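Local coordinates for inositol 2-dehydrogenase (Sinorhizobium meliloti, PDB 4HKT), which catalyses the NAD-dependent oxidation of myo-inositol to scyllo-inosose, the first step in the degradation of myo-inositol to acetyl-CoA, at residues B[140-154]-B[232-246]. Numbering follows the deposited sequence.
Sequences RIGEVEMVTITSRDP and ATYGYDQRIEVHGSK. With EDO (1,2-ethanediol), chain X; EDO (1,2-ethanediol), chain C.
Arg152 meets Tyr234 and Asp237 in two different geometries. Its NH1 donates to Tyr234 OH at 2.8 Å, with the hydroxyl near the guanidinium plane while the phenol ring is turned 81° against that plane. The salt bridge from Arg152 NH1 to Asp237 OD2 spans 3.5 Å and is electrostatic alone, since the oxygen lies well off the plane and no guanidinium hydrogen is directed there. Both carboxylate oxygens instead spend their syn lone pairs on Arg239, which grips Asp237 side-on: Arg239 NE meets Asp237 OD1 and Arg239 NH2 meets Asp237 OD2, each at 2.8 Å. A carboxylate so held probably offsets the closeness of the two guanidinium groups, as does Glu241 of the second subunit, which forms salt bridges with both arginines. Thr150 CG2 lies over the rim of one face of the Arg152 guanidinium.

Paired N-H...O bonds link Met146–His243, Thr148–Glu241, Thr150–Arg239 and Arg152–Asp237 between the antiparallel strands. His243 O accepts twice, from Glu145 N at 2.9 Å and Met146 N at 3.0 Å, and the one-residue register shift defines a classic beta bulge. Beyond it, Ser245 OG takes the N-H of Glu143.

On the other face, Val242 CG1, anti to its own nitrogen (chi1 -176°), meets Ile141 CD1 at a tight 3.5 Å and Val144 CG1 at 3.9 Å. Helices 127-137 and 168-184 cover this apolar side, while the Thr148–Glu241 side faces the second subunit. Such a sheet, with helices on one face and a second subunit on the other, is characteristic of the Gfo/Idh/MocA C-terminal domain.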
loop_
_atom_site.group_PDB
_atom_site.type_symbol
_atom_site.label_atom_id
_atom_site.label_comp_id
_atom_site.label_asym_id
_atom_site.label_seq_id
_atom_site.Cartn_x
_atom_site.Cartn_y
_atom_site.Cartn_z
ATOM N N ARG B 140 -9.384 -9.158 18.469
ATOM C CA ARG B 140 -8.216 -8.460 17.978
ATOM C C ARG B 140 -8.303 -6.921 18.019
ATOM O O ARG B 140 -7.269 -6.249 17.971
ATOM C CB ARG B 140 -7.833 -9.003 16.589
ATOM C CG ARG B 140 -7.350 -10.448 16.710
ATOM C CD ARG B 140 -6.724 -11.028 15.460
ATOM N NE ARG B 140 -5.415 -10.448 15.148
ATOM C CZ ARG B 140 -4.707 -10.746 14.058
ATOM N NH1 ARG B 140 -5.169 -11.634 13.170
ATOM N NH2 ARG B 140 -3.539 -10.138 13.838
ATOM N N ILE B 141 -9.516 -6.371 18.130
ATOM C CA ILE B 141 -9.682 -4.936 18.249
ATOM C C ILE B 141 -10.397 -4.542 19.505
ATOM O O ILE B 141 -10.765 -3.395 19.633
ATOM C CB ILE B 141 -10.425 -4.298 17.043
ATOM C CG1 ILE B 141 -11.878 -4.773 16.950
ATOM C CG2 ILE B 141 -9.660 -4.588 15.788
ATOM C CD1 ILE B 141 -12.784 -3.815 16.171
ATOM N N GLY B 142 -10.577 -5.470 20.445
ATOM C CA GLY B 142 -11.271 -5.168 21.691
ATOM C C GLY B 142 -12.752 -4.918 21.436
ATOM O O GLY B 142 -13.313 -5.521 20.539
ATOM N N GLU B 143 -13.367 -4.020 22.206
ATOM C CA GLU B 143 -14.793 -3.736 22.049
ATOM C C GLU B 143 -14.993 -2.846 20.814
ATOM O O GLU B 143 -14.260 -1.887 20.617
ATOM C CB GLU B 143 -15.380 -3.032 23.282
ATOM C CG GLU B 143 -15.980 -3.935 24.353
ATOM C CD GLU B 143 -17.189 -4.711 23.858
ATOM O OE1 GLU B 143 -18.267 -4.097 23.561
ATOM O OE2 GLU B 143 -17.030 -5.944 23.739
ATOM N N VAL B 144 -15.987 -3.158 20.003
ATOM C CA VAL B 144 -16.298 -2.330 18.819
ATOM C C VAL B 144 -16.722 -0.958 19.317
ATOM O O VAL B 144 -17.435 -0.869 20.301
ATOM C CB VAL B 144 -17.404 -2.969 17.982
ATOM C CG1 VAL B 144 -17.946 -2.009 16.920
ATOM C CG2 VAL B 144 -16.872 -4.211 17.322
ATOM N N GLU B 145 -16.224 0.104 18.688
ATOM C CA GLU B 145 -16.656 1.468 19.010
ATOM C C GLU B 145 -17.311 2.219 17.786
ATOM O O GLU B 145 -18.416 2.736 17.876
ATOM C CB GLU B 145 -15.451 2.245 19.547
ATOM C CG GLU B 145 -15.054 1.746 20.940
ATOM C CD GLU B 145 -13.776 2.322 21.526
ATOM O OE1 GLU B 145 -13.048 3.190 20.927
ATOM O OE2 GLU B 145 -13.482 1.815 22.650
HETATM N N MSE B 146 -16.607 2.290 16.655
HETATM C CA MSE B 146 -17.052 3.157 15.544
HETATM C C MSE B 146 -16.783 2.437 14.241
HETATM O O MSE B 146 -15.683 1.968 14.014
HETATM C CB MSE B 146 -16.292 4.482 15.591
HETATM C CG MSE B 146 -16.504 5.161 16.948
HETATM SE SE MSE B 146 -15.687 6.927 17.008
HETATM C CE MSE B 146 -17.092 7.733 15.901
ATOM N N VAL B 147 -17.800 2.321 13.406
ATOM C CA VAL B 147 -17.747 1.604 12.133
ATOM C C VAL B 147 -17.876 2.634 11.036
ATOM O O VAL B 147 -18.661 3.581 11.166
ATOM C CB VAL B 147 -18.934 0.620 12.023
ATOM C CG1 VAL B 147 -19.059 0.026 10.619
ATOM C CG2 VAL B 147 -18.790 -0.459 13.072
ATOM N N THR B 148 -17.108 2.482 9.965
ATOM C CA THR B 148 -17.241 3.325 8.792
ATOM C C THR B 148 -17.347 2.426 7.543
ATOM O O THR B 148 -16.542 1.473 7.335
ATOM C CB THR B 148 -16.067 4.318 8.618
ATOM O OG1 THR B 148 -15.772 4.952 9.863
ATOM C CG2 THR B 148 -16.421 5.426 7.604
ATOM N N ILE B 149 -18.370 2.702 6.765
ATOM C CA ILE B 149 -18.751 1.882 5.598
ATOM C C ILE B 149 -18.909 2.845 4.451
ATOM O O ILE B 149 -19.679 3.797 4.547
ATOM C CB ILE B 149 -20.069 1.128 5.827
ATOM C CG1 ILE B 149 -19.940 0.110 6.932
ATOM C CG2 ILE B 149 -20.571 0.406 4.558
ATOM C CD1 ILE B 149 -21.273 -0.404 7.415
ATOM N N THR B 150 -18.182 2.593 3.366
ATOM C CA THR B 150 -18.270 3.368 2.166
ATOM C C THR B 150 -18.594 2.467 0.996
ATOM O O THR B 150 -17.841 1.508 0.711
ATOM C CB THR B 150 -16.958 4.059 1.879
ATOM O OG1 THR B 150 -16.626 4.873 3.012
ATOM C CG2 THR B 150 -17.076 4.942 0.615
ATOM N N SER B 151 -19.686 2.781 0.312
ATOM C CA SER B 151 -20.122 2.003 -0.849
ATOM C C SER B 151 -20.440 2.968 -1.973
ATOM O O SER B 151 -21.134 3.947 -1.752
ATOM C CB SER B 151 -21.327 1.113 -0.522
ATOM O OG SER B 151 -20.977 0.115 0.448
ATOM N N ARG B 152 -19.876 2.715 -3.163
ATOM C CA ARG B 152 -20.087 3.567 -4.320
ATOM C C ARG B 152 -20.209 2.674 -5.524
ATOM O O ARG B 152 -19.304 1.872 -5.791
ATOM C CB ARG B 152 -18.940 4.583 -4.525
ATOM C CG ARG B 152 -18.736 5.499 -3.313
ATOM C CD ARG B 152 -17.615 6.498 -3.449
ATOM N NE ARG B 152 -17.547 7.268 -2.219
ATOM C CZ ARG B 152 -16.451 7.775 -1.667
ATOM N NH1 ARG B 152 -15.271 7.676 -2.229
ATOM N NH2 ARG B 152 -16.543 8.400 -0.499
ATOM N N ASP B 153 -21.350 2.774 -6.193
ATOM C CA ASP B 153 -21.599 2.012 -7.398
ATOM C C ASP B 153 -20.851 2.638 -8.582
ATOM O O ASP B 153 -20.546 3.850 -8.566
ATOM C CB ASP B 153 -23.102 1.977 -7.693
ATOM C CG ASP B 153 -23.863 1.037 -6.795
ATOM O OD1 ASP B 153 -23.252 0.319 -5.974
ATOM O OD2 ASP B 153 -25.114 1.021 -6.900
ATOM N N PRO B 154 -20.588 1.831 -9.639
ATOM C CA PRO B 154 -19.877 2.380 -10.780
ATOM C C PRO B 154 -20.734 3.432 -11.480
ATOM O O PRO B 154 -20.225 4.437 -11.941
ATOM C CB PRO B 154 -19.602 1.144 -11.657
ATOM C CG PRO B 154 -20.718 0.203 -11.325
ATOM C CD PRO B 154 -20.993 0.421 -9.862
ATOM N N ALA B 232 -19.065 6.235 -9.246
ATOM C CA ALA B 232 -17.628 6.395 -9.023
ATOM C C ALA B 232 -16.910 5.973 -10.306
ATOM O O ALA B 232 -17.051 4.822 -10.723
ATOM C CB ALA B 232 -17.183 5.514 -7.886
ATOM N N THR B 233 -16.132 6.867 -10.892
ATOM C CA THR B 233 -15.420 6.568 -12.149
ATOM C C THR B 233 -14.405 5.439 -11.991
ATOM O O THR B 233 -14.131 4.714 -12.947
ATOM C CB THR B 233 -14.700 7.789 -12.729
ATOM O OG1 THR B 233 -13.764 8.343 -11.780
ATOM C CG2 THR B 233 -15.684 8.796 -13.135
ATOM N N TYR B 234 -13.912 5.277 -10.770
ATOM C CA TYR B 234 -12.893 4.282 -10.439
ATOM C C TYR B 234 -13.445 2.872 -10.133
ATOM O O TYR B 234 -12.685 1.927 -9.847
ATOM C CB TYR B 234 -11.992 4.825 -9.315
ATOM C CG TYR B 234 -12.733 5.436 -8.149
ATOM C CD1 TYR B 234 -13.088 4.664 -7.067
ATOM C CD2 TYR B 234 -13.099 6.788 -8.141
ATOM C CE1 TYR B 234 -13.791 5.203 -6.001
ATOM C CE2 TYR B 234 -13.793 7.348 -7.069
ATOM C CZ TYR B 234 -14.131 6.537 -6.010
ATOM O OH TYR B 234 -14.789 7.043 -4.926
ATOM N N GLY B 235 -14.754 2.684 -10.249
ATOM C CA GLY B 235 -15.334 1.358 -10.069
ATOM C C GLY B 235 -16.090 1.152 -8.748
ATOM O O GLY B 235 -16.555 2.100 -8.114
ATOM N N TYR B 236 -16.258 -0.109 -8.385
ATOM C CA TYR B 236 -17.139 -0.521 -7.340
ATOM C C TYR B 236 -16.412 -0.418 -5.990
ATOM O O TYR B 236 -15.594 -1.271 -5.648
ATOM C CB TYR B 236 -17.597 -1.939 -7.608
ATOM C CG TYR B 236 -18.797 -2.450 -6.838
ATOM C CD1 TYR B 236 -19.803 -1.588 -6.383
ATOM C CD2 TYR B 236 -18.958 -3.825 -6.621
ATOM C CE1 TYR B 236 -20.919 -2.081 -5.740
ATOM C CE2 TYR B 236 -20.061 -4.325 -5.991
ATOM C CZ TYR B 236 -21.042 -3.456 -5.553
ATOM O OH TYR B 236 -22.140 -3.975 -4.936
ATOM N N ASP B 237 -16.669 0.672 -5.286
ATOM C CA ASP B 237 -15.995 0.984 -4.025
ATOM C C ASP B 237 -16.726 0.307 -2.885
ATOM O O ASP B 237 -17.879 0.534 -2.697
ATOM C CB ASP B 237 -15.964 2.516 -3.845
ATOM C CG ASP B 237 -15.030 2.980 -2.733
ATOM O OD1 ASP B 237 -14.481 2.141 -1.953
ATOM O OD2 ASP B 237 -14.867 4.217 -2.643
ATOM N N GLN B 238 -16.059 -0.582 -2.171
ATOM C CA GLN B 238 -16.689 -1.378 -1.143
ATOM C C GLN B 238 -15.726 -1.493 0.020
ATOM O O GLN B 238 -14.946 -2.438 0.100
ATOM C CB GLN B 238 -17.025 -2.804 -1.654
ATOM C CG GLN B 238 -17.973 -2.891 -2.843
ATOM C CD GLN B 238 -19.397 -2.739 -2.414
ATOM O OE1 GLN B 238 -20.040 -3.707 -2.014
ATOM N NE2 GLN B 238 -19.917 -1.527 -2.509
ATOM N N ARG B 239 -15.765 -0.524 0.928
ATOM C CA ARG B 239 -14.864 -0.530 2.082
ATOM C C ARG B 239 -15.593 -0.619 3.394
ATOM O O ARG B 239 -16.691 -0.108 3.540
ATOM C CB ARG B 239 -14.026 0.717 2.083
ATOM C CG ARG B 239 -12.888 0.646 1.089
ATOM C CD ARG B 239 -12.223 2.003 1.076
ATOM N NE ARG B 239 -12.952 2.965 0.270
ATOM C CZ ARG B 239 -12.952 4.288 0.474
ATOM N NH1 ARG B 239 -12.323 4.815 1.506
ATOM N NH2 ARG B 239 -13.607 5.092 -0.357
ATOM N N ILE B 240 -14.971 -1.292 4.352
ATOM C CA ILE B 240 -15.471 -1.307 5.710
ATOM C C ILE B 240 -14.274 -1.111 6.635
ATOM O O ILE B 240 -13.127 -1.518 6.341
ATOM C CB ILE B 240 -16.223 -2.590 6.079
ATOM C CG1 ILE B 240 -15.293 -3.827 5.946
ATOM C CG2 ILE B 240 -17.461 -2.762 5.209
ATOM C CD1 ILE B 240 -15.878 -5.084 6.561
ATOM N N GLU B 241 -14.567 -0.486 7.748
ATOM C CA GLU B 241 -13.570 -0.199 8.767
ATOM C C GLU B 241 -14.225 -0.224 10.123
ATOM O O GLU B 241 -15.366 0.281 10.286
ATOM C CB GLU B 241 -12.917 1.153 8.493
ATOM C CG GLU B 241 -11.845 1.455 9.540
ATOM C CD GLU B 241 -11.233 2.843 9.453
ATOM O OE1 GLU B 241 -11.654 3.664 8.624
ATOM O OE2 GLU B 241 -10.290 3.089 10.245
ATOM N N VAL B 242 -13.530 -0.795 11.116
ATOM C CA VAL B 242 -14.057 -0.902 12.453
ATOM C C VAL B 242 -12.975 -0.505 13.476
ATOM O O VAL B 242 -11.900 -1.145 13.561
ATOM C CB VAL B 242 -14.560 -2.315 12.768
ATOM C CG1 VAL B 242 -15.193 -2.326 14.149
ATOM C CG2 VAL B 242 -15.548 -2.789 11.720
ATOM N N HIS B 243 -13.249 0.577 14.184
ATOM C CA HIS B 243 -12.367 1.070 15.224
ATOM C C HIS B 243 -12.905 0.509 16.525
ATOM O O HIS B 243 -14.094 0.588 16.769
ATOM C CB HIS B 243 -12.360 2.581 15.246
ATOM C CG HIS B 243 -11.545 3.177 16.352
ATOM N ND1 HIS B 243 -10.178 3.031 16.435
ATOM C CD2 HIS B 243 -11.906 3.938 17.412
ATOM C CE1 HIS B 243 -9.736 3.656 17.503
ATOM N NE2 HIS B 243 -10.760 4.237 18.102
ATOM N N GLY B 244 -12.009 -0.084 17.315
ATOM C CA GLY B 244 -12.331 -0.687 18.617
ATOM C C GLY B 244 -11.367 -0.234 19.697
ATOM O O GLY B 244 -10.442 0.564 19.424
ATOM N N SER B 245 -11.575 -0.721 20.928
ATOM C CA SER B 245 -10.812 -0.229 22.095
ATOM C C SER B 245 -9.326 -0.561 21.992
ATOM O O SER B 245 -8.461 0.203 22.451
ATOM C CB SER B 245 -11.418 -0.772 23.431
ATOM O OG SER B 245 -11.522 -2.189 23.413
ATOM N N LYS B 246 -9.013 -1.680 21.340
ATOM C CA LYS B 246 -7.644 -2.170 21.263
ATOM C C LYS B 246 -6.963 -1.991 19.910
ATOM O O LYS B 246 -5.747 -2.247 19.757
ATOM C CB LYS B 246 -7.629 -3.656 21.600
ATOM C CG LYS B 246 -7.833 -3.972 23.080
ATOM C CD LYS B 246 -7.717 -5.503 23.218
ATOM C CE LYS B 246 -7.713 -5.966 24.652
ATOM N NZ LYS B 246 -8.922 -5.499 25.347
HETATM C C1 EDO X . -28.178 -1.414 -7.371
HETATM O O1 EDO X . -29.559 -1.427 -7.731
HETATM C C2 EDO X . -27.971 -1.416 -5.853
HETATM O O2 EDO X . -26.684 -0.873 -5.551
HETATM C C1 EDO C . -6.379 -0.543 9.390
HETATM O O1 EDO C . -5.988 0.115 8.176
HETATM C C2 EDO C . -7.621 0.133 9.976
HETATM O O2 EDO C . -7.313 1.438 10.490
HETATM O O HOH W 1 -13.074 6.127 8.982
HETATM O O HOH W 2 -18.802 -1.429 1.697
HETATM O O HOH W 3 -22.987 -0.767 -3.149
#